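Local coordinates for SusD-like protein BACOVA_02651 (Bacteroides ovatus, PDB 5E75) that binds polysaccharide at the cell surface and probably captures xyloglucan before its import into the periplasm for degradation, at residues A22-L27 / T107-E112; I186-Y191 / Y364-E369; G206-A211 / L372-T377; L298-T303 / K307-S312; D450-I453 / K459-F462. All blocks are in the same frame, centred on the assembly; numbering follows the deposited sequence.

Contact 1. Residues A22-L27 / T107-E112; sequences AATAPL and TKAIAE
Thr24 meets Ala109 and Glu112 through its two branches, and its first torsion sorts them: chi1 of 62° sets OG1 between the backbone N and the carbonyl carbon and turns CG2 anti to the carbonyl carbon, toward the second helix. CG2 rests on the methyl of Ala109, CB at 3.7 Å. The small alanine suits this spot because the backbones come close, the CA atoms of Thr24 and Ala109 being 6.5 Å apart. Glu112 reaches across with its chain extended beyond CG (chi2 176°), crossing Thr24 at about a right angle. Its OE1 stops 3.6 Å from Thr24 OG1, a polar neighbour and no hydrogen bond, and forms instead a salt bridge with Lys108 NZ one turn back, 3.4 Å away, whose hydrogen bond is weak. The stronger polar partners lie elsewhere: Arg177 bonds to both Thr24 OG1 and Glu112 OE2, tying the two buried side chains through one guanidinium, and Tyr28 gives OE2 a further bond. Leu27 lays CD1 against the backbone of Glu112, 4.1 Å from its C. The contact joins helix 17-24 and the 3-10 turn of residues 25-27 to helix 103-125, with helix 70-95 packing against Leu27 through Met85 and against Ala109 through Val93.

Contact 2. Residues I186-Y191 / Y364-E369; sequences ILAKVY and YLTYAE. With EDO (1,2-ethanediol), chain C.
Two helices of the SusD-family fold, 180-195 and 360-372, meet in a buried contact where Thr366 of one fits against Ala188 and Lys189 of the other. The backbones are near, with the CA atoms of Lys189 and Thr366 6.3 Å apart, which suits a short beta-branched residue facing an alanine. Thr366 CG2, anti to the backbone N, lies against the first helix, 4.0 Å from Ala188 O and 4.2 Å from Ala188 CB. The other branch, OG1, meets the aliphatic part of Lys189 at CG, 3.6 Å away, while its hydrogen bond is made within its own helix, to Asp362 O. In sequence the pair links the N-terminal family region to the C-terminal SusD region, so a helix from each family region takes part. Lys189 crosses Thr366 at about a right angle, then bends at chi3 (62°), and its NZ forms a salt bridge with Asp362. A leucine in its place would probably leave the Asp362 carboxylate without this positive mate. NZ also makes a weak hydrogen bond of 3.3 Å to O1 of a 1,2-ethanediol, probably from the crystallisation liquor, whose C1 lies 3.6 Å from Ile186 CD1.

Contact 3. Residues G206-A211 / L372-T377; sequences GDLELA and LGNNST
Asn374 ND2 is gripped by two acceptors, the carbonyl O of Arg203, just before helix 205-221, and OE2 of Glu205, the helix's first residue, and the same nitrogen lies 3.8 Å from Leu208 CD1. The two bonds hold the amide at the start of the helix; an asparagine suits this exposed loop position because its short side chain carries a donor to both. Leu208 and Asn374 pass each other at a slant, the methyl meeting the amide nitrogen by simple contact. The rest of the interface is apolar. Leu208, with CG anti to the carbonyl carbon (chi1 -72°), sends CD1 onto the backbone of Gly373, 3.6 Å from its CA, and CD2 follows at 4.1 Å from the same atom. Two things make glycine fit there. One is the backbone: Gly373 is the first residue to leave helical geometry after helix 360-372, with a positive phi of 58°, at the second position of a type II' beta turn closed by the bond from Asn375 N to Leu372 O, 3.0 Å long. The other is space, since a beta carbon would come tightly against Leu208 CD1. The contact thus sets the turn following helix 360-372 against the first turns of helix 205-221, while Leu208 also touches Ser195 of helix 180-195 and Leu372 packs on Leu404 and Ile407 of helix 404-415.

Contact 4. Residues L298-T303 / K307-S312; sequences LRRNAT and KGSYYS
Tyr311 OH donates to the backbone O of Asn301 at 2.8 Å, and Ser309 OG donates to the side-chain atom OD1 of the same residue at 2.9 Å, so one asparagine receives both bonds that span the contact. The phenol comes in close to the carbonyl plane, tilted 17° from it, and the carbonyl O in turn lies at the edge of the Tyr311 ring, in its plane. The serine bond is different: OG stands well above the plane of the amide, and Arg300 NH2 reaches OD1 from the opposite face, 3.0 Å away. OD1 is thus held from both sides, which should fix the rotation of the amide, and the nearby guanidinium would probably polarise its C=O. Asparagine suits the site, its short side chain, with CG anti to the carbonyl carbon (chi1 -75°), placing an amide oxygen between the two donors. All this closes a short helix-to-strand connection in the SusD-family region: a short loop carries the chain from helix 297-303 to strand 310-311, which pairs with strand 321-322. Replacing Asn301 by alanine removes OD1 and would probably leave Ser309 OG and Arg300 NH2 without their shared acceptor, although the Tyr311 bond to the backbone could remain. Farther out, Asn301 CB lies 3.8 Å from Tyr311 OH, and the guanidinium of Arg300 approaches Ser309 obliquely, NH2 being 3.7 Å from OG. Phe305 meets the Tyr311 ring edge-to-face.

Contact 5. Residues D450-I453 / K459-F462; sequences DAII and KLHF
Ile453 and His461 form an antiparallel hydrogen-bonded pair: Ile453 N donates to His461 O at 3.0 Å, and His461 N donates to Ile453 O at 2.7 Å. Each carbonyl also takes a CA-H...O contact, His461 O from Ile452 CA at 3.2 Å and Ile453 O from Leu460 CA at 3.4 Å. Next along the ladder, Ile452 and Phe462 make a non-hydrogen-bonded pair whose side chains share a face. Ile452 CG1, anti to the carbonyl carbon (chi1 -61°), sits against the phenylalanine ring, 3.8 Å from CD2, and CD1 lies 4.0 Å from both CD2 and CE2 of Phe462. Its other branch, CG2, meets Leu460 CD2 at 3.9 Å, so the two branches of the isoleucine serve two apolar neighbours at once. On the opposite face, the imidazole of His461 is held at both nitrogens, ND1 by Glu474 and NE2 by Asp455, which fixes the ring's rotation. Two acidic partners would probably favour a charged imidazole. Where the ladder continues, Asp450 and Ala451 both face Gly463, a classic beta bulge. The contact pairs the two strands of the hairpin 451-454/460-465, whose second strand also pairs with strand 472-474 in a three-stranded antiparallel sheet; helix 286-291 covers the Ile452 and Phe462 face through Leu289, and Phe472 lies against Ile453 and His461.

Contacts 2 and 3 adjoin, their centres 10 Å apart, because helices 180-195 and 205-221 follow one another and pack through Tyr191 and Leu210; both reach helix 360-372 or the turn after it. Contacts 1 to 4 are buried, though contact 3 includes the exposed Asn374; contact 2 is the nearest to the chain's centre, about 14 Å from centre to centre, and the partly buried contact 5 the farthest, about 27 Å. Contacts 1 and 5 lie on opposite sides of that centre. Contacts 4 and 5 touch where Lys307 packs on Ile453. Contacts 1, 2 and 3, with no hydrogen bond between their segments, rely on small residues and methyls, whereas side-chain bonds dominate contact 4 and backbone pairing contact 5.

Contact 1. Residues A22-L27 / T107-E112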
# COMPACT_ATOMS: atom_id res chain seq x y z
N ALA A 22 18.17 2.62 18.82
CA ALA A 22 18.97 2.01 17.76
C ALA A 22 18.50 0.57 17.50
O ALA A 22 18.54 0.09 16.36
CB ALA A 22 20.46 2.06 18.10
N ALA A 23 18.03 -0.12 18.54
CA ALA A 23 17.50 -1.47 18.41
C ALA A 23 16.09 -1.55 17.80
O ALA A 23 15.70 -2.58 17.24
CB ALA A 23 17.52 -2.18 19.76
N THR A 24 15.32 -0.47 17.90
CA THR A 24 13.97 -0.46 17.34
C THR A 24 13.94 0.10 15.91
O THR A 24 12.99 -0.13 15.17
CB THR A 24 13.00 0.33 18.23
OG1 THR A 24 13.42 1.69 18.32
CG2 THR A 24 12.95 -0.26 19.63
N ALA A 25 15.00 0.81 15.51
CA ALA A 25 15.07 1.38 14.16
C ALA A 25 14.85 0.34 13.06
O ALA A 25 14.17 0.64 12.09
CB ALA A 25 16.38 2.13 13.98
N PRO A 26 15.38 -0.88 13.21
CA PRO A 26 15.16 -1.85 12.13
C PRO A 26 13.70 -2.29 11.92
O PRO A 26 13.38 -2.89 10.89
CB PRO A 26 16.02 -3.05 12.54
CG PRO A 26 17.06 -2.49 13.48
CD PRO A 26 16.34 -1.40 14.21
N LEU A 27 12.81 -1.99 12.87
CA LEU A 27 11.37 -2.22 12.65
C LEU A 27 10.82 -1.44 11.47
O LEU A 27 9.75 -1.77 10.95
CB LEU A 27 10.57 -1.84 13.90
CG LEU A 27 10.71 -2.72 15.13
CD1 LEU A 27 10.06 -2.05 16.33
CD2 LEU A 27 10.09 -4.10 14.90
N THR A 107 8.12 2.03 26.89
CA THR A 107 6.76 1.95 26.36
C THR A 107 6.67 2.42 24.92
O THR A 107 5.89 1.88 24.15
CB THR A 107 5.75 2.73 27.24
OG1 THR A 107 6.14 4.10 27.37
CG2 THR A 107 5.65 2.10 28.63
N LYS A 108 7.48 3.40 24.54
CA LYS A 108 7.55 3.82 23.14
C LYS A 108 8.06 2.66 22.27
O LYS A 108 7.52 2.41 21.19
CB LYS A 108 8.46 5.04 23.00
CG LYS A 108 8.73 5.50 21.58
CD LYS A 108 9.48 6.81 21.64
CE LYS A 108 10.23 7.10 20.36
NZ LYS A 108 11.23 6.05 19.99
N ALA A 109 9.08 1.95 22.74
CA ALA A 109 9.62 0.84 21.97
C ALA A 109 8.61 -0.29 21.81
O ALA A 109 8.45 -0.86 20.72
CB ALA A 109 10.91 0.31 22.63
N ILE A 110 7.93 -0.64 22.90
CA ILE A 110 6.88 -1.65 22.83
C ILE A 110 5.78 -1.17 21.89
O ILE A 110 5.26 -1.96 21.09
CB ILE A 110 6.30 -1.97 24.22
CG1 ILE A 110 7.38 -2.64 25.08
CG2 ILE A 110 5.09 -2.90 24.11
CD1 ILE A 110 7.05 -2.67 26.58
N ALA A 111 5.43 0.11 21.97
CA ALA A 111 4.38 0.65 21.11
C ALA A 111 4.75 0.61 19.63
O ALA A 111 3.91 0.29 18.79
CB ALA A 111 4.03 2.08 21.53
N GLU A 112 6.01 0.92 19.30
CA GLU A 112 6.43 0.85 17.90
C GLU A 112 6.40 -0.59 17.42
O GLU A 112 5.95 -0.86 16.30
CB GLU A 112 7.82 1.44 17.75
CG GLU A 112 7.89 2.93 17.96
CD GLU A 112 9.31 3.44 17.89
OE1 GLU A 112 10.11 3.11 18.79
OE2 GLU A 112 9.66 4.11 16.91

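Contact 2. Residues I186-Y191 / Y364-E369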
# COMPACT_ATOMS: atom_id res chain seq x y z
N ILE A 186 -4.42 4.13 11.50
CA ILE A 186 -4.52 2.71 11.16
C ILE A 186 -5.73 2.08 11.86
O ILE A 186 -6.46 1.31 11.26
CB ILE A 186 -3.22 1.92 11.52
CG1 ILE A 186 -2.00 2.51 10.79
CG2 ILE A 186 -3.37 0.43 11.20
CD1 ILE A 186 -1.89 2.19 9.36
N LEU A 187 -5.93 2.42 13.13
CA LEU A 187 -7.06 1.86 13.87
C LEU A 187 -8.41 2.23 13.25
O LEU A 187 -9.31 1.40 13.16
CB LEU A 187 -6.96 2.27 15.34
CG LEU A 187 -7.98 1.68 16.30
CD1 LEU A 187 -7.99 0.15 16.23
CD2 LEU A 187 -7.63 2.13 17.71
N ALA A 188 -8.51 3.46 12.74
CA ALA A 188 -9.72 3.87 12.03
C ALA A 188 -9.94 2.97 10.81
O ALA A 188 -11.08 2.53 10.54
CB ALA A 188 -9.64 5.32 11.62
N LYS A 189 -8.87 2.70 10.06
CA LYS A 189 -8.95 1.85 8.88
C LYS A 189 -9.37 0.43 9.25
O LYS A 189 -10.13 -0.22 8.54
CB LYS A 189 -7.62 1.82 8.11
CG LYS A 189 -7.24 3.13 7.47
CD LYS A 189 -5.96 3.00 6.68
CE LYS A 189 -6.08 2.01 5.54
NZ LYS A 189 -4.87 2.11 4.65
N VAL A 190 -8.85 -0.07 10.37
CA VAL A 190 -9.16 -1.42 10.84
C VAL A 190 -10.64 -1.53 11.24
O VAL A 190 -11.32 -2.48 10.84
CB VAL A 190 -8.20 -1.83 11.98
CG1 VAL A 190 -8.64 -3.16 12.59
CG2 VAL A 190 -6.78 -1.95 11.46
N TYR A 191 -11.14 -0.58 12.03
CA TYR A 191 -12.55 -0.60 12.39
C TYR A 191 -13.46 -0.49 11.16
O TYR A 191 -14.47 -1.20 11.06
CB TYR A 191 -12.88 0.50 13.40
CG TYR A 191 -12.56 0.15 14.83
CD1 TYR A 191 -13.16 -0.95 15.45
CD2 TYR A 191 -11.68 0.90 15.57
CE1 TYR A 191 -12.88 -1.28 16.76
CE2 TYR A 191 -11.41 0.58 16.90
CZ TYR A 191 -12.01 -0.52 17.47
OH TYR A 191 -11.75 -0.85 18.79
N TYR A 364 -8.22 10.89 5.63
CA TYR A 364 -9.31 11.74 5.13
C TYR A 364 -10.36 10.90 4.42
O TYR A 364 -11.57 11.05 4.67
CB TYR A 364 -8.78 12.81 4.16
CG TYR A 364 -8.06 14.00 4.79
CD1 TYR A 364 -7.60 13.97 6.10
CD2 TYR A 364 -7.85 15.18 4.06
CE1 TYR A 364 -6.96 15.07 6.65
CE2 TYR A 364 -7.22 16.26 4.62
CZ TYR A 364 -6.77 16.21 5.91
OH TYR A 364 -6.16 17.34 6.41
N LEU A 365 -9.93 10.04 3.51
CA LEU A 365 -10.87 9.23 2.75
C LEU A 365 -11.55 8.17 3.61
O LEU A 365 -12.72 7.85 3.41
CB LEU A 365 -10.20 8.60 1.52
CG LEU A 365 -9.70 9.58 0.47
CD1 LEU A 365 -8.95 8.86 -0.62
CD2 LEU A 365 -10.82 10.37 -0.13
N THR A 366 -10.82 7.62 4.58
CA THR A 366 -11.39 6.66 5.54
C THR A 366 -12.49 7.31 6.38
O THR A 366 -13.55 6.73 6.59
CB THR A 366 -10.28 6.07 6.45
OG1 THR A 366 -9.40 5.29 5.64
CG2 THR A 366 -10.82 5.17 7.56
N TYR A 367 -12.25 8.53 6.83
CA TYR A 367 -13.26 9.26 7.58
C TYR A 367 -14.52 9.45 6.72
O TYR A 367 -15.64 9.20 7.18
CB TYR A 367 -12.69 10.61 8.03
CG TYR A 367 -13.58 11.45 8.92
CD1 TYR A 367 -14.57 10.88 9.71
CD2 TYR A 367 -13.41 12.82 8.98
CE1 TYR A 367 -15.38 11.66 10.52
CE2 TYR A 367 -14.22 13.61 9.79
CZ TYR A 367 -15.20 13.02 10.55
OH TYR A 367 -16.00 13.81 11.35
N ALA A 368 -14.34 9.86 5.47
CA ALA A 368 -15.48 10.04 4.58
C ALA A 368 -16.29 8.76 4.43
O ALA A 368 -17.52 8.77 4.48
CB ALA A 368 -15.02 10.54 3.20
N GLU A 369 -15.61 7.64 4.23
CA GLU A 369 -16.29 6.37 4.02
C GLU A 369 -17.02 5.94 5.29
O GLU A 369 -18.12 5.37 5.23
CB GLU A 369 -15.29 5.29 3.54
CG GLU A 369 -15.92 3.98 3.14
CD GLU A 369 -14.93 2.97 2.54
OE1 GLU A 369 -13.80 3.36 2.21
OE2 GLU A 369 -15.33 1.80 2.35
C1 EDO C . -2.51 -0.49 7.04
O1 EDO C . -3.14 -0.47 5.76
C2 EDO C . -1.26 -1.37 7.01
O2 EDO C . -1.59 -2.74 7.25

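Contact 3. Residues G206-A211 / L372-T377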
# COMPACT_ATOMS: atom_id res chain seq x y z
N GLY A 206 -21.49 0.22 15.42
CA GLY A 206 -20.49 0.41 16.46
C GLY A 206 -19.10 0.62 15.88
O GLY A 206 -18.39 1.54 16.27
N ASP A 207 -18.72 -0.24 14.95
CA ASP A 207 -17.42 -0.11 14.30
C ASP A 207 -17.35 1.16 13.46
O ASP A 207 -16.30 1.80 13.42
CB ASP A 207 -17.10 -1.34 13.44
CG ASP A 207 -16.69 -2.58 14.25
OD1 ASP A 207 -16.48 -2.50 15.49
OD2 ASP A 207 -16.54 -3.64 13.62
N LEU A 208 -18.44 1.53 12.78
CA LEU A 208 -18.47 2.79 12.04
C LEU A 208 -18.23 3.98 12.95
O LEU A 208 -17.49 4.90 12.63
CB LEU A 208 -19.79 2.95 11.28
CG LEU A 208 -19.99 2.07 10.05
CD1 LEU A 208 -21.42 2.23 9.54
CD2 LEU A 208 -18.99 2.43 8.96
N GLU A 209 -18.88 3.95 14.12
CA GLU A 209 -18.72 5.04 15.07
C GLU A 209 -17.27 5.14 15.54
O GLU A 209 -16.71 6.22 15.60
CB GLU A 209 -19.68 4.84 16.25
CG GLU A 209 -19.54 5.88 17.35
CD GLU A 209 -19.79 7.29 16.87
OE1 GLU A 209 -20.51 7.48 15.87
OE2 GLU A 209 -19.25 8.23 17.50
N LEU A 210 -16.67 4.00 15.88
CA LEU A 210 -15.27 4.00 16.29
C LEU A 210 -14.32 4.48 15.17
O LEU A 210 -13.42 5.27 15.43
CB LEU A 210 -14.88 2.61 16.79
CG LEU A 210 -15.47 2.24 18.15
CD1 LEU A 210 -15.40 0.73 18.39
CD2 LEU A 210 -14.78 2.99 19.24
N ALA A 211 -14.55 4.03 13.94
CA ALA A 211 -13.76 4.51 12.81
C ALA A 211 -13.86 6.03 12.68
O ALA A 211 -12.87 6.73 12.46
CB ALA A 211 -14.22 3.83 11.53
N LEU A 372 -20.19 7.99 5.40
CA LEU A 372 -21.16 7.41 4.49
C LEU A 372 -21.90 6.24 5.16
O LEU A 372 -23.13 6.15 5.11
CB LEU A 372 -20.46 6.95 3.23
CG LEU A 372 -21.32 6.21 2.21
CD1 LEU A 372 -22.37 7.12 1.58
CD2 LEU A 372 -20.46 5.59 1.12
N GLY A 373 -21.14 5.36 5.81
CA GLY A 373 -21.73 4.29 6.59
C GLY A 373 -22.63 3.43 5.75
O GLY A 373 -22.23 2.95 4.71
N ASN A 374 -23.87 3.25 6.21
CA ASN A 374 -24.84 2.41 5.53
C ASN A 374 -25.79 3.22 4.66
O ASN A 374 -26.71 2.67 4.04
CB ASN A 374 -25.64 1.61 6.55
CG ASN A 374 -24.80 0.54 7.21
OD1 ASN A 374 -24.21 -0.28 6.51
ND2 ASN A 374 -24.72 0.56 8.52
N ASN A 375 -25.56 4.53 4.59
CA ASN A 375 -26.37 5.35 3.69
C ASN A 375 -25.90 5.24 2.25
O ASN A 375 -24.74 4.93 1.97
CB ASN A 375 -26.36 6.80 4.18
CG ASN A 375 -27.12 6.97 5.48
OD1 ASN A 375 -28.22 6.43 5.64
ND2 ASN A 375 -26.55 7.69 6.41
N SER A 376 -26.80 5.48 1.30
CA SER A 376 -26.43 5.34 -0.10
C SER A 376 -25.64 6.55 -0.59
O SER A 376 -24.88 6.45 -1.55
CB SER A 376 -27.68 5.12 -0.96
OG SER A 376 -28.53 6.24 -0.90
N THR A 377 -25.78 7.68 0.11
CA THR A 377 -25.07 8.91 -0.25
C THR A 377 -24.70 9.67 1.01
O THR A 377 -25.36 9.51 2.05
CB THR A 377 -25.93 9.86 -1.11
OG1 THR A 377 -26.98 10.42 -0.31
CG2 THR A 377 -26.53 9.15 -2.30

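Contact 4. Residues L298-T303 / K307-S312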
# COMPACT_ATOMS: atom_id res chain seq x y z
N LEU A 298 -2.59 15.96 -12.49
CA LEU A 298 -1.48 16.03 -11.53
C LEU A 298 -1.25 14.65 -10.90
O LEU A 298 -0.12 14.17 -10.84
CB LEU A 298 -1.71 17.10 -10.46
CG LEU A 298 -1.93 18.52 -11.01
CD1 LEU A 298 -2.16 19.47 -9.86
CD2 LEU A 298 -0.75 19.00 -11.85
N ARG A 299 -2.32 14.02 -10.46
CA ARG A 299 -2.19 12.69 -9.89
C ARG A 299 -1.84 11.67 -10.98
O ARG A 299 -1.01 10.78 -10.76
CB ARG A 299 -3.43 12.27 -9.11
CG ARG A 299 -3.63 13.06 -7.81
CD ARG A 299 -4.71 12.45 -6.92
NE ARG A 299 -6.02 12.60 -7.51
CZ ARG A 299 -7.18 12.50 -6.87
NH1 ARG A 299 -7.20 12.21 -5.58
NH2 ARG A 299 -8.32 12.70 -7.53
N ARG A 300 -2.42 11.80 -12.16
CA ARG A 300 -2.08 10.87 -13.23
C ARG A 300 -0.60 10.98 -13.57
O ARG A 300 0.10 9.97 -13.61
CB ARG A 300 -2.93 11.12 -14.49
CG ARG A 300 -2.76 10.02 -15.53
CD ARG A 300 -3.18 10.44 -16.93
NE ARG A 300 -2.28 11.48 -17.40
CZ ARG A 300 -2.60 12.47 -18.23
NH1 ARG A 300 -3.82 12.56 -18.75
NH2 ARG A 300 -1.69 13.37 -18.54
N ASN A 301 -0.10 12.19 -13.79
CA ASN A 301 1.30 12.33 -14.21
C ASN A 301 2.28 11.87 -13.14
O ASN A 301 3.36 11.33 -13.46
CB ASN A 301 1.63 13.80 -14.56
CG ASN A 301 1.08 14.23 -15.89
OD1 ASN A 301 0.67 13.42 -16.71
ND2 ASN A 301 1.05 15.55 -16.10
N ALA A 302 1.94 12.09 -11.87
CA ALA A 302 2.83 11.66 -10.79
C ALA A 302 2.82 10.15 -10.60
O ALA A 302 3.64 9.62 -9.87
CB ALA A 302 2.47 12.36 -9.48
N THR A 303 1.86 9.47 -11.22
CA THR A 303 1.75 8.03 -11.07
C THR A 303 2.28 7.24 -12.28
O THR A 303 3.03 6.26 -12.10
CB THR A 303 0.30 7.61 -10.72
OG1 THR A 303 -0.15 8.37 -9.59
CG2 THR A 303 0.23 6.15 -10.37
N LYS A 307 2.14 9.80 -23.00
CA LYS A 307 2.77 10.52 -24.10
C LYS A 307 2.66 12.03 -23.98
O LYS A 307 1.56 12.57 -23.85
CB LYS A 307 2.16 10.07 -25.42
CG LYS A 307 2.93 10.58 -26.64
CD LYS A 307 2.40 9.95 -27.91
CE LYS A 307 3.35 10.18 -29.06
NZ LYS A 307 2.83 9.57 -30.31
N GLY A 308 3.80 12.71 -24.05
CA GLY A 308 3.83 14.16 -24.02
C GLY A 308 3.85 14.78 -22.63
O GLY A 308 4.01 15.99 -22.50
N SER A 309 3.73 13.97 -21.58
CA SER A 309 3.78 14.52 -20.23
C SER A 309 5.19 14.99 -19.90
O SER A 309 6.17 14.29 -20.19
CB SER A 309 3.33 13.50 -19.18
OG SER A 309 1.93 13.27 -19.31
N TYR A 310 5.27 16.17 -19.30
CA TYR A 310 6.52 16.84 -18.96
C TYR A 310 6.76 16.89 -17.45
O TYR A 310 5.85 17.13 -16.67
CB TYR A 310 6.57 18.26 -19.56
CG TYR A 310 7.78 19.06 -19.15
CD1 TYR A 310 9.03 18.84 -19.72
CD2 TYR A 310 7.68 20.03 -18.17
CE1 TYR A 310 10.14 19.57 -19.33
CE2 TYR A 310 8.78 20.76 -17.77
CZ TYR A 310 10.00 20.52 -18.35
OH TYR A 310 11.09 21.26 -17.92
N TYR A 311 8.00 16.63 -17.07
CA TYR A 311 8.45 16.59 -15.68
C TYR A 311 9.64 17.52 -15.51
O TYR A 311 10.74 17.21 -15.96
CB TYR A 311 8.84 15.15 -15.31
CG TYR A 311 7.68 14.20 -15.47
CD1 TYR A 311 7.31 13.73 -16.72
CD2 TYR A 311 6.93 13.80 -14.38
CE1 TYR A 311 6.22 12.90 -16.88
CE2 TYR A 311 5.84 12.96 -14.52
CZ TYR A 311 5.49 12.50 -15.78
OH TYR A 311 4.41 11.68 -16.00
N SER A 312 9.45 18.64 -14.82
CA SER A 312 10.56 19.59 -14.63
C SER A 312 11.62 19.05 -13.69
O SER A 312 12.77 19.51 -13.72
CB SER A 312 10.03 20.89 -14.07
OG SER A 312 9.41 20.68 -12.82

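Contact 5. Residues D450-I453 / K459-F462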
# COMPACT_ATOMS: atom_id res chain seq x y z
N ASP A 450 -1.10 -1.35 -27.54
CA ASP A 450 0.19 -0.89 -28.02
C ASP A 450 0.40 0.60 -27.91
O ASP A 450 1.52 1.06 -27.66
CB ASP A 450 0.36 -1.24 -29.49
CG ASP A 450 0.73 -2.68 -29.72
OD1 ASP A 450 1.18 -3.37 -28.78
OD2 ASP A 450 0.60 -3.12 -30.89
N ALA A 451 -0.67 1.38 -28.12
CA ALA A 451 -0.54 2.82 -28.18
C ALA A 451 -1.61 3.54 -27.38
O ALA A 451 -2.81 3.32 -27.56
CB ALA A 451 -0.57 3.31 -29.64
N ILE A 452 -1.13 4.41 -26.51
CA ILE A 452 -1.97 5.32 -25.76
C ILE A 452 -1.49 6.72 -26.11
O ILE A 452 -0.32 7.04 -25.89
CB ILE A 452 -1.85 5.06 -24.25
CG1 ILE A 452 -2.30 3.63 -23.94
CG2 ILE A 452 -2.67 6.07 -23.48
CD1 ILE A 452 -2.07 3.23 -22.50
N ILE A 453 -2.36 7.53 -26.68
CA ILE A 453 -1.99 8.88 -27.10
C ILE A 453 -3.02 9.88 -26.61
O ILE A 453 -4.07 9.50 -26.09
CB ILE A 453 -1.85 8.96 -28.64
CG1 ILE A 453 -3.17 8.65 -29.33
CG2 ILE A 453 -0.77 7.98 -29.10
CD1 ILE A 453 -3.14 8.89 -30.84
N LYS A 459 -7.17 14.36 -23.65
CA LYS A 459 -7.86 13.14 -23.31
C LYS A 459 -7.08 11.95 -23.86
O LYS A 459 -6.52 12.02 -24.96
CB LYS A 459 -9.29 13.14 -23.85
CG LYS A 459 -10.05 11.85 -23.57
CD LYS A 459 -11.45 11.85 -24.18
CE LYS A 459 -12.00 10.42 -24.22
NZ LYS A 459 -13.49 10.35 -24.25
N LEU A 460 -7.05 10.85 -23.10
CA LEU A 460 -6.35 9.65 -23.52
C LEU A 460 -7.15 8.83 -24.52
O LEU A 460 -8.36 8.70 -24.38
CB LEU A 460 -6.04 8.77 -22.30
CG LEU A 460 -5.04 9.33 -21.30
CD1 LEU A 460 -4.96 8.38 -20.12
CD2 LEU A 460 -3.66 9.53 -21.91
N HIS A 461 -6.46 8.28 -25.52
CA HIS A 461 -7.07 7.39 -26.50
C HIS A 461 -6.26 6.11 -26.57
O HIS A 461 -5.02 6.15 -26.51
CB HIS A 461 -7.15 8.07 -27.87
CG HIS A 461 -8.03 9.28 -27.87
ND1 HIS A 461 -9.36 9.23 -28.23
CD2 HIS A 461 -7.78 10.56 -27.53
CE1 HIS A 461 -9.89 10.44 -28.11
NE2 HIS A 461 -8.96 11.27 -27.69
N PHE A 462 -6.95 4.98 -26.66
CA PHE A 462 -6.36 3.66 -26.52
C PHE A 462 -6.53 2.87 -27.82
O PHE A 462 -7.63 2.81 -28.38
CB PHE A 462 -7.03 2.88 -25.37
CG PHE A 462 -6.99 3.59 -24.04
CD1 PHE A 462 -7.96 4.50 -23.69
CD2 PHE A 462 -5.97 3.35 -23.13
CE1 PHE A 462 -7.92 5.16 -22.48
CE2 PHE A 462 -5.93 4.00 -21.93
CZ PHE A 462 -6.89 4.91 -21.60